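Local coordinates for extracellular solute-binding protein family 1 (Alicyclobacillus acidocaldarius subsp. acidocaldarius, PDB 4OVJ) that probably binds a small solute outside the cell and delivers it to an ABC importer, at residues 193-204 with 367-377. Sequence-based numbering, arbitrary orientation. Where two conformers were deposited one is given.
Sequences RQHGQHLYNASG and TPIDPPPPQHD
Pro374 turns its CD-CG edge to one face of the Tyr200 ring: its CD sits 3.5 Å from the centroid of that ring and only 5° off the ring normal, a CH-pi contact. Pro373 adds its CB at 3.8 Å from Tyr200 CE2, and Leu413 of helix 398-414 also touches Tyr200 and Pro374. At the ring's edge, Tyr200 OH donates to the anti lone pair of Asp377 OD1 over 2.6 Å. The same OD1 accepts from Trp185 NE1, and two donors thus grip one oxygen at the start of helix 377-392.

A second tight point lies at Arg193. Its NH1 reaches Asp370 OD1 (2.8 Å) in a salt bridge and Pro368 O (2.9 Å) in a hydrogen bond, both near the guanidinium plane, although Asp370 OD1 is met from above the carboxylate plane. Arg193 NE is tied to Gly289 O, which helps fix the group's rotation.

Between these points the packing is looser and wetter. Two waters donate to Asp370 OD2 while accepting from Leu199 N and Tyr200 N, and a third bridges Asn201 O and Pro372 O. On the solvent side, exposed Pro371 merely approaches Ala202 O with its CB at 4.0 Å.

The proline-rich linker between helices 350-365 and 377-392 is thus joined to the Schellman-capped end of helix 185-194 (Gly196 as C-prime) and the loop beyond by charge, water and aromatic contact in turn; the paired arginine probably favours an ionised Asp370.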
loop_
_atom_site.group_PDB
_atom_site.type_symbol
_atom_site.label_atom_id
_atom_site.label_comp_id
_atom_site.label_asym_id
_atom_site.label_seq_id
_atom_site.Cartn_x
_atom_site.Cartn_y
_atom_site.Cartn_z
ATOM N N ARG A 193 6.707 -1.241 -13.795
ATOM C CA ARG A 193 5.363 -1.650 -14.227
ATOM C C ARG A 193 4.871 -0.800 -15.405
ATOM O O ARG A 193 4.238 -1.315 -16.325
ATOM C CB ARG A 193 4.383 -1.595 -13.063
ATOM C CG ARG A 193 4.520 -2.770 -12.095
ATOM C CD ARG A 193 3.828 -2.484 -10.774
ATOM N NE ARG A 193 2.430 -2.040 -10.926
ATOM C CZ ARG A 193 1.336 -2.817 -10.901
ATOM N NH1 ARG A 193 1.406 -4.134 -10.739
ATOM N NH2 ARG A 193 0.138 -2.261 -11.048
ATOM N N GLN A 194 5.205 0.492 -15.398
ATOM C CA GLN A 194 4.857 1.363 -16.525
ATOM C C GLN A 194 5.525 0.937 -17.830
ATOM O O GLN A 194 5.029 1.236 -18.912
ATOM C CB GLN A 194 5.236 2.801 -16.251
ATOM C CG GLN A 194 4.549 3.417 -15.071
ATOM C CD GLN A 194 5.040 4.813 -14.809
ATOM O OE1 GLN A 194 6.246 5.071 -14.815
ATOM N NE2 GLN A 194 4.109 5.736 -14.621
ATOM N N HIS A 195 6.673 0.274 -17.715
ATOM C CA HIS A 195 7.421 -0.209 -18.863
ATOM C C HIS A 195 7.128 -1.664 -19.191
ATOM O O HIS A 195 7.889 -2.295 -19.920
ATOM C CB HIS A 195 8.912 0.030 -18.630
ATOM C CG HIS A 195 9.264 1.479 -18.666
ATOM N ND1 HIS A 195 9.002 2.338 -17.623
ATOM C CD2 HIS A 195 9.775 2.237 -19.661
ATOM C CE1 HIS A 195 9.372 3.560 -17.959
ATOM N NE2 HIS A 195 9.844 3.524 -19.191
ATOM N N GLY A 196 6.006 -2.174 -18.688
ATOM C CA GLY A 196 5.565 -3.532 -18.993
ATOM C C GLY A 196 6.393 -4.594 -18.307
ATOM O O GLY A 196 6.381 -5.757 -18.709
ATOM N N GLN A 197 7.081 -4.192 -17.247
ATOM C CA GLN A 197 8.001 -5.062 -16.516
ATOM C C GLN A 197 7.626 -5.064 -15.028
ATOM O O GLN A 197 6.586 -4.503 -14.633
ATOM C CB GLN A 197 9.434 -4.600 -16.791
ATOM C CG GLN A 197 9.811 -4.820 -18.251
ATOM C CD GLN A 197 11.124 -4.204 -18.668
ATOM O OE1 GLN A 197 11.896 -3.716 -17.849
ATOM N NE2 GLN A 197 11.383 -4.228 -19.967
ATOM N N HIS A 198 8.433 -5.731 -14.209
ATOM C CA HIS A 198 8.132 -5.904 -12.791
ATOM C C HIS A 198 9.424 -6.012 -12.027
ATOM O O HIS A 198 10.433 -6.375 -12.601
ATOM C CB HIS A 198 7.318 -7.188 -12.570
ATOM C CG HIS A 198 6.059 -7.234 -13.371
ATOM N ND1 HIS A 198 5.997 -7.792 -14.630
ATOM C CD2 HIS A 198 4.827 -6.741 -13.118
ATOM C CE1 HIS A 198 4.774 -7.655 -15.111
ATOM N NE2 HIS A 198 4.046 -7.016 -14.215
ATOM N N LEU A 199 9.401 -5.749 -10.724
ATOM C CA LEU A 199 10.600 -5.984 -9.924
ATOM C C LEU A 199 11.074 -7.428 -10.090
ATOM O O LEU A 199 12.264 -7.672 -10.271
ATOM C CB LEU A 199 10.362 -5.676 -8.448
ATOM C CG LEU A 199 10.049 -4.200 -8.151
ATOM C CD1 LEU A 199 9.810 -3.991 -6.664
ATOM C CD2 LEU A 199 11.147 -3.287 -8.657
ATOM N N TYR A 200 10.139 -8.371 -10.017
ATOM C CA TYR A 200 10.460 -9.799 -10.139
ATOM C C TYR A 200 9.639 -10.448 -11.222
ATOM O O TYR A 200 8.566 -9.975 -11.575
ATOM C CB TYR A 200 10.180 -10.530 -8.830
ATOM C CG TYR A 200 10.885 -9.948 -7.643
ATOM C CD1 TYR A 200 12.212 -10.230 -7.408
ATOM C CD2 TYR A 200 10.226 -9.090 -6.759
ATOM C CE1 TYR A 200 12.878 -9.698 -6.325
ATOM C CE2 TYR A 200 10.887 -8.549 -5.673
ATOM C CZ TYR A 200 12.216 -8.861 -5.460
ATOM O OH TYR A 200 12.897 -8.341 -4.389
ATOM N N ASN A 201 10.125 -11.559 -11.745
ATOM C CA ASN A 201 9.235 -12.404 -12.519
ATOM C C ASN A 201 8.203 -13.043 -11.559
ATOM O O ASN A 201 8.300 -12.913 -10.324
ATOM C CB ASN A 201 10.010 -13.404 -13.396
ATOM C CG ASN A 201 10.759 -14.449 -12.597
ATOM O OD1 ASN A 201 10.701 -14.479 -11.375
ATOM N ND2 ASN A 201 11.462 -15.334 -13.304
ATOM N N ALA A 202 7.186 -13.682 -12.118
ATOM C CA ALA A 202 6.035 -14.131 -11.319
ATOM C C ALA A 202 6.400 -15.098 -10.180
ATOM O O ALA A 202 5.794 -15.053 -9.105
ATOM C CB ALA A 202 4.986 -14.756 -12.224
ATOM N N SER A 203 7.406 -15.939 -10.420
ATOM C CA SER A 203 7.857 -16.950 -9.456
ATOM C C SER A 203 8.925 -16.426 -8.484
ATOM O O SER A 203 9.279 -17.098 -7.510
ATOM C CB SER A 203 8.395 -18.167 -10.213
ATOM O OG SER A 203 9.183 -17.781 -11.333
ATOM N N GLY A 204 9.436 -15.229 -8.749
ATOM C CA GLY A 204 10.495 -14.653 -7.943
ATOM C C GLY A 204 11.836 -15.350 -8.122
ATOM O O GLY A 204 12.660 -15.316 -7.212
ATOM N N THR A 367 -4.114 -0.981 -11.501
ATOM C CA THR A 367 -4.190 -2.364 -11.938
ATOM C C THR A 367 -3.729 -3.245 -10.785
ATOM O O THR A 367 -3.210 -2.742 -9.792
ATOM C CB THR A 367 -3.330 -2.595 -13.181
ATOM O OG1 THR A 367 -1.965 -2.437 -12.839
ATOM C CG2 THR A 367 -3.692 -1.614 -14.285
ATOM N N PRO A 368 -3.926 -4.567 -10.902
ATOM C CA PRO A 368 -3.605 -5.420 -9.770
ATOM C C PRO A 368 -2.139 -5.356 -9.351
ATOM O O PRO A 368 -1.240 -5.210 -10.180
ATOM C CB PRO A 368 -3.952 -6.823 -10.278
ATOM C CG PRO A 368 -5.042 -6.581 -11.266
ATOM C CD PRO A 368 -4.626 -5.310 -11.962
ATOM N N ILE A 369 -1.929 -5.486 -8.054
ATOM C CA ILE A 369 -0.601 -5.576 -7.477
ATOM C C ILE A 369 0.119 -6.817 -8.029
ATOM O O ILE A 369 -0.520 -7.821 -8.373
ATOM C CB ILE A 369 -0.714 -5.604 -5.932
ATOM C CG1 ILE A 369 0.656 -5.444 -5.278
ATOM C CG2 ILE A 369 -1.433 -6.868 -5.456
ATOM C CD1 ILE A 369 0.590 -5.240 -3.775
ATOM N N ASP A 370 1.442 -6.735 -8.126
ATOM C CA ASP A 370 2.260 -7.865 -8.538
ATOM C C ASP A 370 2.131 -9.001 -7.529
ATOM O O ASP A 370 1.782 -8.776 -6.363
ATOM C CB ASP A 370 3.747 -7.506 -8.547
ATOM C CG ASP A 370 4.165 -6.574 -9.696
ATOM O OD1 ASP A 370 3.336 -6.139 -10.524
ATOM O OD2 ASP A 370 5.390 -6.294 -9.758
ATOM N N PRO A 371 2.454 -10.226 -7.956
ATOM C CA PRO A 371 2.479 -11.328 -6.993
ATOM C C PRO A 371 3.426 -11.077 -5.813
ATOM O O PRO A 371 4.346 -10.243 -5.916
ATOM C CB PRO A 371 2.981 -12.514 -7.825
ATOM C CG PRO A 371 2.666 -12.157 -9.236
ATOM C CD PRO A 371 2.739 -10.673 -9.332
ATOM N N PRO A 372 3.215 -11.790 -4.690
ATOM C CA PRO A 372 4.074 -11.575 -3.526
ATOM C C PRO A 372 5.539 -11.817 -3.891
ATOM O O PRO A 372 5.823 -12.665 -4.737
ATOM C CB PRO A 372 3.565 -12.615 -2.512
ATOM C CG PRO A 372 2.184 -12.948 -2.963
ATOM C CD PRO A 372 2.240 -12.870 -4.459
ATOM N N PRO A 373 6.462 -11.051 -3.295
ATOM C CA PRO A 373 7.866 -11.175 -3.657
ATOM C C PRO A 373 8.538 -12.403 -3.068
ATOM O O PRO A 373 8.016 -12.987 -2.113
ATOM C CB PRO A 373 8.497 -9.919 -3.047
ATOM C CG PRO A 373 7.640 -9.604 -1.885
ATOM C CD PRO A 373 6.242 -9.970 -2.319
ATOM N N PRO A 374 9.702 -12.781 -3.626
ATOM C CA PRO A 374 10.522 -13.863 -3.058
ATOM C C PRO A 374 11.126 -13.485 -1.707
ATOM O O PRO A 374 11.116 -12.316 -1.325
ATOM C CB PRO A 374 11.614 -14.059 -4.102
ATOM C CG PRO A 374 11.743 -12.727 -4.770
ATOM C CD PRO A 374 10.376 -12.106 -4.753
ATOM N N GLN A 375 11.665 -14.489 -1.017
ATOM C CA GLN A 375 12.158 -14.355 0.358
ATOM C C GLN A 375 13.280 -13.330 0.526
ATOM O O GLN A 375 13.400 -12.702 1.579
ATOM C CB GLN A 375 12.636 -15.721 0.870
ATOM C CG GLN A 375 13.871 -16.258 0.162
ATOM C CD GLN A 375 14.346 -17.581 0.732
ATOM O OE1 GLN A 375 13.938 -17.986 1.818
ATOM N NE2 GLN A 375 15.214 -18.261 -0.003
ATOM N N HIS A 376 14.087 -13.158 -0.517
ATOM C CA HIS A 376 15.243 -12.248 -0.478
ATOM C C HIS A 376 14.888 -10.766 -0.709
ATOM O O HIS A 376 15.786 -9.933 -0.805
ATOM C CB HIS A 376 16.291 -12.683 -1.514
ATOM C CG HIS A 376 16.910 -14.021 -1.233
ATOM N ND1 HIS A 376 17.532 -14.319 -0.038
ATOM C CD2 HIS A 376 17.019 -15.131 -2.000
ATOM C CE1 HIS A 376 17.985 -15.559 -0.077
ATOM N NE2 HIS A 376 17.689 -16.074 -1.259
ATOM N N ASP A 377 13.601 -10.429 -0.797
ATOM C CA ASP A 377 13.184 -9.053 -1.117
ATOM C C ASP A 377 13.753 -7.980 -0.197
ATOM O O ASP A 377 14.158 -6.920 -0.671
ATOM C CB ASP A 377 11.656 -8.934 -1.136
ATOM C CG ASP A 377 11.180 -7.543 -1.539
ATOM O OD1 ASP A 377 11.358 -7.149 -2.709
ATOM O OD2 ASP A 377 10.648 -6.829 -0.670
HETATM O O HOH W 1 7.000 -4.240 -10.128
HETATM O O HOH W 2 7.355 -7.906 -8.622
HETATM O O HOH W 3 7.598 -12.499 -7.417
#